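Local coordinates for 199aa long hypothetical Trp repressor binding protein (Sulfolobus tokodaii, PDB 2ZKI) that is of unknown function but, as a flavodoxin-like member of the NADPH-dependent FMN reductase family, probably binds a flavin nucleotide and may act as an oxidoreductase, at residues A[31-43]-A[57-70]. Numbering follows the deposited sequence.
Sequences AGAEVKIRRVRET and VKDIPEVTLDDMRW. With SO4 (sulfate ion), chain N; SO4 (sulfate ion), chain J.
At the outer edge of the parallel sheet of this flavodoxin-like fold, strand 34-39 is crossed by the chain returning toward helix 65-70, and Arg39 and Glu62 form a single beta bridge. Arg39 N donates to Pro61 O at 3.3 Å, and Val63 N to Arg39 O at 2.8 Å. Val40 and Val63 meet by their CG1 atoms just after the bridge, and CG2 of Ile37 and CG2 of Ile60, 4.0 Å apart, just before it. Arg39 bends at chi2 (90°) and carries its guanidinium back over the turn 57-60, where CG1 of Val57 covers one face. Arg38 leans the other way: CB packs on CB of Val63, NH2 touches Pro61 CG, and its methylenes cross the Asp67 carboxylate, whose OD1 accepts from Thr64 N at 2.9 Å. Arg38 NH1 stays 4.0 Å from Asp67 OD2, beyond a salt bridge. An alanine here would probably uncover Pro61 and Asp67 and remove one positive charge near that carboxylate. Nearer the strand's start, Lys36 lies over one face of the Trp70 indole, CD 3.6 Å from the six-membered ring centroid (CH-pi); NZ donates to a sulfate, probably from the crystallisation liquor. Backbone bonds thus fix the bridge, while arginine and lysine methylenes supply much of the packing.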
# COMPACT_ATOMS: atom_id res chain seq x y z
N ALA A 31 -11.40 -23.41 -17.76
CA ALA A 31 -12.28 -22.29 -18.12
C ALA A 31 -12.35 -22.07 -19.63
O ALA A 31 -13.27 -21.42 -20.13
CB ALA A 31 -11.83 -21.01 -17.41
N GLY A 32 -11.37 -22.61 -20.35
CA GLY A 32 -11.35 -22.57 -21.82
C GLY A 32 -10.43 -21.51 -22.39
O GLY A 32 -10.88 -20.59 -23.08
N ALA A 33 -9.13 -21.65 -22.12
CA ALA A 33 -8.14 -20.68 -22.57
C ALA A 33 -6.80 -21.34 -22.87
O ALA A 33 -6.46 -22.36 -22.28
CB ALA A 33 -7.97 -19.59 -21.52
N GLU A 34 -6.05 -20.75 -23.80
CA GLU A 34 -4.70 -21.20 -24.08
C GLU A 34 -3.76 -20.64 -23.01
O GLU A 34 -3.74 -19.44 -22.76
CB GLU A 34 -4.24 -20.76 -25.48
CG GLU A 34 -5.01 -21.42 -26.64
CD GLU A 34 -4.80 -22.93 -26.71
OE1 GLU A 34 -3.63 -23.38 -26.73
OE2 GLU A 34 -5.81 -23.66 -26.77
N VAL A 35 -3.00 -21.53 -22.38
CA VAL A 35 -2.16 -21.15 -21.24
C VAL A 35 -0.67 -21.38 -21.51
O VAL A 35 -0.24 -22.51 -21.76
CB VAL A 35 -2.58 -21.90 -19.95
CG1 VAL A 35 -1.66 -21.52 -18.79
CG2 VAL A 35 -4.02 -21.59 -19.59
N LYS A 36 0.10 -20.30 -21.45
CA LYS A 36 1.56 -20.37 -21.46
C LYS A 36 2.09 -20.07 -20.06
O LYS A 36 1.87 -18.98 -19.52
CB LYS A 36 2.15 -19.39 -22.48
CG LYS A 36 2.07 -19.85 -23.92
CD LYS A 36 2.65 -18.79 -24.86
CE LYS A 36 2.39 -19.12 -26.33
NZ LYS A 36 3.16 -20.30 -26.82
N ILE A 37 2.78 -21.05 -19.47
CA ILE A 37 3.43 -20.87 -18.18
C ILE A 37 4.90 -20.52 -18.41
O ILE A 37 5.65 -21.29 -19.01
CB ILE A 37 3.30 -22.13 -17.29
CG1 ILE A 37 1.83 -22.38 -16.91
CG2 ILE A 37 4.16 -22.00 -16.03
CD1 ILE A 37 1.54 -23.76 -16.36
N ARG A 38 5.30 -19.34 -17.95
CA ARG A 38 6.65 -18.84 -18.15
C ARG A 38 7.26 -18.35 -16.83
O ARG A 38 6.55 -17.84 -15.97
CB ARG A 38 6.66 -17.68 -19.16
CG ARG A 38 6.02 -17.96 -20.52
CD ARG A 38 6.97 -18.66 -21.48
NE ARG A 38 6.71 -20.10 -21.55
CZ ARG A 38 6.06 -20.70 -22.55
NH1 ARG A 38 5.60 -20.00 -23.57
NH2 ARG A 38 5.89 -22.01 -22.51
N ARG A 39 8.57 -18.51 -16.70
CA ARG A 39 9.32 -17.97 -15.55
C ARG A 39 10.28 -16.86 -15.99
O ARG A 39 10.55 -16.69 -17.18
CB ARG A 39 10.05 -19.08 -14.79
CG ARG A 39 10.92 -20.01 -15.63
CD ARG A 39 12.35 -19.51 -15.77
NE ARG A 39 13.23 -20.51 -16.37
CZ ARG A 39 14.06 -21.29 -15.68
NH1 ARG A 39 14.81 -22.18 -16.33
NH2 ARG A 39 14.15 -21.19 -14.36
N VAL A 40 10.79 -16.10 -15.02
CA VAL A 40 11.73 -15.00 -15.30
C VAL A 40 13.18 -15.39 -15.04
O VAL A 40 13.47 -16.34 -14.31
CB VAL A 40 11.38 -13.70 -14.52
CG1 VAL A 40 10.10 -13.08 -15.04
CG2 VAL A 40 11.30 -13.96 -13.01
N ARG A 41 14.09 -14.63 -15.65
CA ARG A 41 15.53 -14.78 -15.49
C ARG A 41 15.95 -14.47 -14.05
O ARG A 41 15.38 -13.59 -13.41
CB ARG A 41 16.24 -13.83 -16.45
CG ARG A 41 17.65 -14.22 -16.84
CD ARG A 41 18.37 -13.01 -17.43
NE ARG A 41 19.38 -13.37 -18.42
CZ ARG A 41 19.16 -13.44 -19.73
NH1 ARG A 41 17.96 -13.18 -20.23
NH2 ARG A 41 20.15 -13.77 -20.55
N GLU A 42 16.96 -15.19 -13.56
CA GLU A 42 17.51 -14.93 -12.23
C GLU A 42 18.46 -13.73 -12.25
O GLU A 42 19.25 -13.56 -13.17
CB GLU A 42 18.23 -16.18 -11.69
CG GLU A 42 18.75 -16.05 -10.26
CD GLU A 42 17.64 -15.79 -9.25
OE1 GLU A 42 17.47 -14.62 -8.83
OE2 GLU A 42 16.93 -16.75 -8.88
N THR A 43 18.36 -12.90 -11.21
CA THR A 43 19.17 -11.68 -11.10
C THR A 43 20.11 -11.69 -9.90
O THR A 43 21.03 -10.88 -9.83
CB THR A 43 18.28 -10.41 -11.05
OG1 THR A 43 17.35 -10.52 -9.96
CG2 THR A 43 17.52 -10.23 -12.36
N VAL A 57 12.51 -26.27 -12.39
CA VAL A 57 11.93 -25.29 -13.31
C VAL A 57 12.48 -25.42 -14.74
O VAL A 57 12.16 -24.60 -15.61
CB VAL A 57 12.17 -23.83 -12.80
CG1 VAL A 57 11.10 -22.90 -13.35
CG2 VAL A 57 12.15 -23.78 -11.29
N LYS A 58 13.29 -26.45 -14.99
CA LYS A 58 13.94 -26.62 -16.30
C LYS A 58 12.98 -27.02 -17.43
O LYS A 58 13.30 -26.85 -18.61
CB LYS A 58 15.13 -27.59 -16.20
CG LYS A 58 16.40 -26.90 -15.71
CD LYS A 58 17.60 -27.84 -15.67
CE LYS A 58 18.82 -27.10 -15.14
NZ LYS A 58 20.03 -27.97 -15.09
N ASP A 59 11.81 -27.52 -17.07
CA ASP A 59 10.76 -27.82 -18.04
C ASP A 59 10.00 -26.56 -18.47
O ASP A 59 9.42 -26.52 -19.56
CB ASP A 59 9.78 -28.86 -17.48
CG ASP A 59 10.38 -30.25 -17.44
OD1 ASP A 59 10.81 -30.75 -18.50
OD2 ASP A 59 10.42 -30.85 -16.34
N ILE A 60 10.00 -25.54 -17.61
CA ILE A 60 9.31 -24.28 -17.88
C ILE A 60 10.24 -23.27 -18.55
O ILE A 60 11.25 -22.86 -17.96
CB ILE A 60 8.70 -23.66 -16.59
CG1 ILE A 60 7.69 -24.63 -15.97
CG2 ILE A 60 8.03 -22.32 -16.89
CD1 ILE A 60 7.50 -24.45 -14.48
N PRO A 61 9.91 -22.86 -19.80
CA PRO A 61 10.73 -21.92 -20.57
C PRO A 61 10.75 -20.52 -19.96
O PRO A 61 9.85 -20.17 -19.21
CB PRO A 61 10.02 -21.89 -21.94
CG PRO A 61 9.16 -23.10 -21.96
CD PRO A 61 8.73 -23.29 -20.55
N GLU A 62 11.78 -19.75 -20.30
CA GLU A 62 11.87 -18.36 -19.86
C GLU A 62 10.91 -17.47 -20.65
O GLU A 62 10.64 -17.71 -21.83
CB GLU A 62 13.30 -17.83 -20.00
CG GLU A 62 14.24 -18.26 -18.89
CD GLU A 62 15.58 -17.53 -18.93
OE1 GLU A 62 16.28 -17.52 -17.89
OE2 GLU A 62 15.94 -16.98 -19.99
N VAL A 63 10.39 -16.45 -19.98
CA VAL A 63 9.46 -15.51 -20.59
C VAL A 63 10.18 -14.58 -21.56
O VAL A 63 11.32 -14.18 -21.33
CB VAL A 63 8.70 -14.68 -19.52
CG1 VAL A 63 9.65 -13.81 -18.71
CG2 VAL A 63 7.58 -13.85 -20.15
N THR A 64 9.51 -14.26 -22.66
CA THR A 64 10.01 -13.27 -23.62
C THR A 64 9.01 -12.11 -23.69
O THR A 64 7.89 -12.22 -23.18
CB THR A 64 10.21 -13.89 -25.02
OG1 THR A 64 8.98 -14.45 -25.48
CG2 THR A 64 11.28 -14.97 -24.99
N LEU A 65 9.42 -11.00 -24.30
CA LEU A 65 8.54 -9.85 -24.49
C LEU A 65 7.41 -10.12 -25.49
O LEU A 65 6.42 -9.40 -25.52
CB LEU A 65 9.34 -8.60 -24.89
CG LEU A 65 10.26 -7.98 -23.83
CD1 LEU A 65 11.24 -7.02 -24.48
CD2 LEU A 65 9.47 -7.28 -22.72
N ASP A 66 7.58 -11.16 -26.31
CA ASP A 66 6.52 -11.61 -27.22
C ASP A 66 5.36 -12.25 -26.45
O ASP A 66 4.20 -12.13 -26.85
CB ASP A 66 7.08 -12.61 -28.24
CG ASP A 66 7.92 -11.95 -29.31
OD1 ASP A 66 7.50 -10.90 -29.86
OD2 ASP A 66 9.01 -12.48 -29.62
N ASP A 67 5.69 -12.92 -25.34
CA ASP A 67 4.70 -13.55 -24.46
C ASP A 67 3.71 -12.55 -23.86
O ASP A 67 2.55 -12.88 -23.64
CB ASP A 67 5.40 -14.34 -23.35
CG ASP A 67 6.14 -15.57 -23.86
OD1 ASP A 67 7.16 -15.93 -23.25
OD2 ASP A 67 5.70 -16.17 -24.86
N MET A 68 4.19 -11.34 -23.61
CA MET A 68 3.35 -10.27 -23.08
C MET A 68 2.41 -9.72 -24.15
O MET A 68 1.27 -9.34 -23.85
CB MET A 68 4.22 -9.14 -22.51
CG MET A 68 5.28 -9.58 -21.49
SD MET A 68 4.60 -10.10 -19.90
CE MET A 68 4.12 -8.53 -19.19
N ARG A 69 2.88 -9.68 -25.39
CA ARG A 69 2.06 -9.23 -26.53
C ARG A 69 1.00 -10.27 -26.87
O ARG A 69 -0.13 -9.93 -27.23
CB ARG A 69 2.94 -8.97 -27.75
CG ARG A 69 3.94 -7.83 -27.61
CD ARG A 69 4.79 -7.72 -28.85
NE ARG A 69 5.71 -6.58 -28.78
CZ ARG A 69 7.00 -6.67 -28.49
NH1 ARG A 69 7.56 -7.85 -28.24
NH2 ARG A 69 7.75 -5.57 -28.45
N TRP A 70 1.38 -11.55 -26.76
CA TRP A 70 0.53 -12.69 -27.06
C TRP A 70 -0.70 -12.74 -26.16
O TRP A 70 -1.82 -12.96 -26.63
CB TRP A 70 1.35 -13.98 -26.92
CG TRP A 70 0.56 -15.25 -26.98
CD1 TRP A 70 0.12 -15.90 -28.09
CD2 TRP A 70 0.13 -16.04 -25.86
NE1 TRP A 70 -0.56 -17.04 -27.75
CE2 TRP A 70 -0.58 -17.15 -26.38
CE3 TRP A 70 0.26 -15.92 -24.47
CZ2 TRP A 70 -1.14 -18.14 -25.56
CZ3 TRP A 70 -0.31 -16.90 -23.65
CH2 TRP A 70 -1.00 -17.99 -24.20
S SO4 N . 10.82 -7.27 -29.02
O1 SO4 N . 10.03 -8.40 -29.48
O2 SO4 N . 12.17 -7.73 -28.70
O3 SO4 N . 10.88 -6.25 -30.07
O4 SO4 N . 10.21 -6.69 -27.82
S SO4 J . 4.07 -23.97 -24.00
O1 SO4 J . 3.35 -25.15 -24.46
O2 SO4 J . 3.70 -23.70 -22.61
O3 SO4 J . 5.50 -24.22 -24.08
O4 SO4 J . 3.72 -22.82 -24.83